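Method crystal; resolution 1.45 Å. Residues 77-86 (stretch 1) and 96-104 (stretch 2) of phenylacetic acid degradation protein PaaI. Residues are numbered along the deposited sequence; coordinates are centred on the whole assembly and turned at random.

Stretch 1 (77-86) GARVEARAVE
Stretch 2, residues 96-104: YRVEVVSEG

Two neighbouring antiparallel strands of PaaI illustrate how a β-ladder can gather small apolar side chains at the centre of one face and most of its charged ones on the other, while the backbone carries the register. The apolar centre lies on the face bearing Ala82, Ala84, Val98 and Val100, all buried. There Ala82 CB lies 3.7 Å from Val98 CG1 and Ala84 CB 3.6 Å from Val98 CG2, so the two methyls of one valine meet two alanines of the partner strand. Val80 CG2 continues the row, 3.4 Å from Val100 CG1. Val98 and Val100 are both t (chi1 -175° and -179°), whereas Val80 is p (61°).

Beneath these side chains, strands 79-86 and 96-102 run with their N-to-C directions 160° apart, their axes approaching to 4.4 Å. Phi lies between -82° and -142° and psi between 110° and 150° throughout both strands, the extended conformation that lets side chains alternate between faces. The pairs Glu81-Val101, Arg83-Glu99 and Val85-Arg97 are hydrogen-bonded, with CA-CA separations of 5.2, 5.1 and 5.5 Å. Each forms a reciprocal ring: Glu81 N to Val101 O and Val101 N to Glu81 O, both 2.8 Å; Arg83 N to Glu99 O, 2.8 Å, and Glu99 N to Arg83 O, 3.0 Å; Val85 N to Arg97 O and Arg97 N to Val85 O, both 2.9 Å. Alternating with them, the non-hydrogen-bonded pairs Ala82-Val100, Ala84-Val98 and, beyond Val85-Arg97, Glu86-Tyr96 draw closer, at CA-CA 4.4, 4.2 and 4.5 Å. CA-H...O contacts supplement the ladder, as from Val98 CA to Arg83 O at 3.2 Å.

The other face, carrying Glu81, Arg83, Val85, Arg97, Glu99 and Val101, is more polar. Arg83 (m, t, t) extends so that Val101 CG2 covers one face of its guanidinium, 4.0 Å from NH1. Within the strand, Arg83 NE and Glu81 OE1 form a salt bridge at 3.4 Å; the hydrogen bonds to OE1 from NE and NH2, both 3.4 Å, are weak; Glu81 is m, t. Arg83 and Glu99 (m, t) are linked by a water, which accepts from Arg83 NH1 at 3.1 Å and donates to Glu99 OE1 at 2.7 Å.

Polar contacts also finish the two ends. Ser102 (t) donates from OG to Arg79 O at 2.7 Å, bringing a side chain to a backbone carbonyl where the ladder of paired amides stops. Nearby, a water accepts from Arg79 N at 2.9 Å and donates to Glu103 OE2 at 2.8 Å; Glu103 has left the strand, with phi/psi of 52°/45°. At the opposite end, Tyr96 (m, chi2 75°) brings OH within 2.7 Å of OE2 of Glu86 (t, t), a weak hydrogen bond.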

# COMPACT_ATOMS: atom_id res chain seq x y z
N GLY A 77 15.87 -15.51 17.99
CA GLY A 77 16.50 -16.73 17.50
C GLY A 77 16.03 -17.19 16.14
O GLY A 77 16.67 -18.01 15.50
N ALA A 78 14.90 -16.66 15.69
CA ALA A 78 14.36 -17.05 14.39
C ALA A 78 15.27 -16.62 13.25
O ALA A 78 15.77 -15.49 13.22
CB ALA A 78 12.98 -16.45 14.19
N ARG A 79 15.50 -17.55 12.32
CA ARG A 79 16.31 -17.29 11.14
C ARG A 79 15.31 -16.86 10.08
O ARG A 79 14.34 -17.57 9.81
CB ARG A 79 17.03 -18.56 10.68
CG ARG A 79 18.16 -19.02 11.60
CD ARG A 79 19.36 -18.09 11.50
NE ARG A 79 20.53 -18.62 12.18
CZ ARG A 79 21.73 -18.04 12.19
NH1 ARG A 79 21.92 -16.90 11.54
NH2 ARG A 79 22.74 -18.61 12.84
N VAL A 80 15.53 -15.70 9.47
CA VAL A 80 14.61 -15.19 8.47
C VAL A 80 15.33 -14.73 7.21
O VAL A 80 16.48 -14.30 7.25
CB VAL A 80 13.79 -14.03 9.08
CG1 VAL A 80 14.71 -12.90 9.49
CG2 VAL A 80 12.74 -13.54 8.09
N GLU A 81 14.63 -14.85 6.08
CA GLU A 81 15.17 -14.46 4.77
C GLU A 81 14.17 -13.59 4.03
O GLU A 81 12.96 -13.74 4.20
CB GLU A 81 15.43 -15.70 3.91
CG GLU A 81 16.67 -16.49 4.24
CD GLU A 81 16.75 -17.77 3.42
OE1 GLU A 81 16.15 -17.81 2.32
OE2 GLU A 81 17.41 -18.73 3.87
N ALA A 82 14.69 -12.70 3.20
CA ALA A 82 13.85 -11.84 2.37
C ALA A 82 14.29 -12.11 0.93
O ALA A 82 15.45 -11.88 0.57
CB ALA A 82 14.06 -10.38 2.72
N ARG A 83 13.37 -12.64 0.13
CA ARG A 83 13.64 -13.00 -1.26
C ARG A 83 12.98 -12.01 -2.21
O ARG A 83 11.75 -12.00 -2.34
CB ARG A 83 13.13 -14.41 -1.52
CG ARG A 83 13.66 -15.42 -0.52
CD ARG A 83 12.88 -16.72 -0.56
NE ARG A 83 13.40 -17.68 0.41
CZ ARG A 83 12.87 -18.88 0.62
NH1 ARG A 83 11.80 -19.26 -0.06
NH2 ARG A 83 13.41 -19.70 1.51
N ALA A 84 13.79 -11.20 -2.87
CA ALA A 84 13.29 -10.19 -3.79
C ALA A 84 13.36 -10.62 -5.25
O ALA A 84 14.39 -11.11 -5.71
CB ALA A 84 14.06 -8.88 -3.60
N VAL A 85 12.25 -10.44 -5.95
CA VAL A 85 12.17 -10.77 -7.37
C VAL A 85 11.55 -9.58 -8.10
O VAL A 85 10.73 -8.85 -7.55
CB VAL A 85 11.30 -12.03 -7.63
CG1 VAL A 85 11.89 -13.23 -6.91
CG2 VAL A 85 9.87 -11.79 -7.20
N GLU A 86 11.95 -9.40 -9.35
CA GLU A 86 11.47 -8.29 -10.16
C GLU A 86 10.11 -8.59 -10.78
O GLU A 86 9.92 -9.62 -11.43
CB GLU A 86 12.49 -8.00 -11.26
CG GLU A 86 12.36 -6.66 -11.92
CD GLU A 86 13.54 -6.38 -12.81
OE1 GLU A 86 13.59 -6.95 -13.92
OE2 GLU A 86 14.43 -5.62 -12.38
N TYR A 96 9.17 -4.56 -7.29
CA TYR A 96 9.66 -5.84 -6.80
C TYR A 96 8.78 -6.43 -5.72
O TYR A 96 8.14 -5.70 -4.96
CB TYR A 96 11.08 -5.68 -6.23
CG TYR A 96 12.07 -5.17 -7.24
CD1 TYR A 96 12.06 -3.83 -7.64
CD2 TYR A 96 12.93 -6.05 -7.89
CE1 TYR A 96 12.88 -3.38 -8.67
CE2 TYR A 96 13.75 -5.61 -8.93
CZ TYR A 96 13.71 -4.28 -9.32
OH TYR A 96 14.46 -3.86 -10.39
N ARG A 97 8.73 -7.76 -5.68
CA ARG A 97 7.99 -8.48 -4.66
C ARG A 97 9.04 -9.13 -3.77
O ARG A 97 9.99 -9.74 -4.27
CB ARG A 97 7.11 -9.57 -5.26
CG ARG A 97 6.71 -10.63 -4.23
CD ARG A 97 5.63 -11.59 -4.72
NE ARG A 97 5.95 -12.21 -6.00
CZ ARG A 97 5.46 -11.81 -7.17
NH1 ARG A 97 4.62 -10.78 -7.22
NH2 ARG A 97 5.81 -12.44 -8.28
N VAL A 98 8.89 -8.98 -2.46
CA VAL A 98 9.84 -9.57 -1.53
C VAL A 98 9.12 -10.44 -0.52
O VAL A 98 8.33 -9.96 0.29
CB VAL A 98 10.64 -8.48 -0.78
CG1 VAL A 98 11.71 -9.13 0.09
CG2 VAL A 98 11.29 -7.52 -1.78
N GLU A 99 9.39 -11.74 -0.58
CA GLU A 99 8.79 -12.67 0.36
C GLU A 99 9.71 -12.84 1.57
O GLU A 99 10.90 -13.09 1.42
CB GLU A 99 8.57 -14.03 -0.32
CG GLU A 99 7.38 -14.05 -1.27
CD GLU A 99 7.21 -15.38 -1.97
OE1 GLU A 99 7.67 -16.40 -1.42
OE2 GLU A 99 6.59 -15.40 -3.05
N VAL A 100 9.14 -12.67 2.75
CA VAL A 100 9.90 -12.82 3.99
C VAL A 100 9.53 -14.20 4.52
O VAL A 100 8.37 -14.46 4.86
CB VAL A 100 9.53 -11.71 5.01
CG1 VAL A 100 10.35 -11.87 6.27
CG2 VAL A 100 9.78 -10.35 4.38
N VAL A 101 10.53 -15.07 4.58
CA VAL A 101 10.34 -16.46 4.98
C VAL A 101 11.18 -16.91 6.16
O VAL A 101 12.34 -16.51 6.30
CB VAL A 101 10.65 -17.38 3.77
CG1 VAL A 101 10.39 -18.83 4.13
CG2 VAL A 101 9.82 -16.96 2.57
N SER A 102 10.60 -17.75 7.01
CA SER A 102 11.31 -18.30 8.15
C SER A 102 10.86 -19.74 8.33
O SER A 102 9.66 -20.01 8.47
CB SER A 102 11.01 -17.50 9.43
OG SER A 102 11.73 -18.05 10.53
N GLU A 103 11.81 -20.65 8.29
CA GLU A 103 11.53 -22.08 8.44
C GLU A 103 10.44 -22.55 7.48
O GLU A 103 9.53 -23.28 7.86
CB GLU A 103 11.13 -22.39 9.88
CG GLU A 103 12.20 -22.06 10.91
CD GLU A 103 13.52 -22.74 10.63
OE1 GLU A 103 13.54 -23.99 10.51
OE2 GLU A 103 14.55 -22.04 10.53
N GLY A 104 10.53 -22.11 6.22
CA GLY A 104 9.57 -22.51 5.21
C GLY A 104 8.20 -21.87 5.25
O GLY A 104 7.33 -22.22 4.46
O HOH W 1 14.63 -20.25 12.74
O HOH W 2 10.08 -17.53 -1.97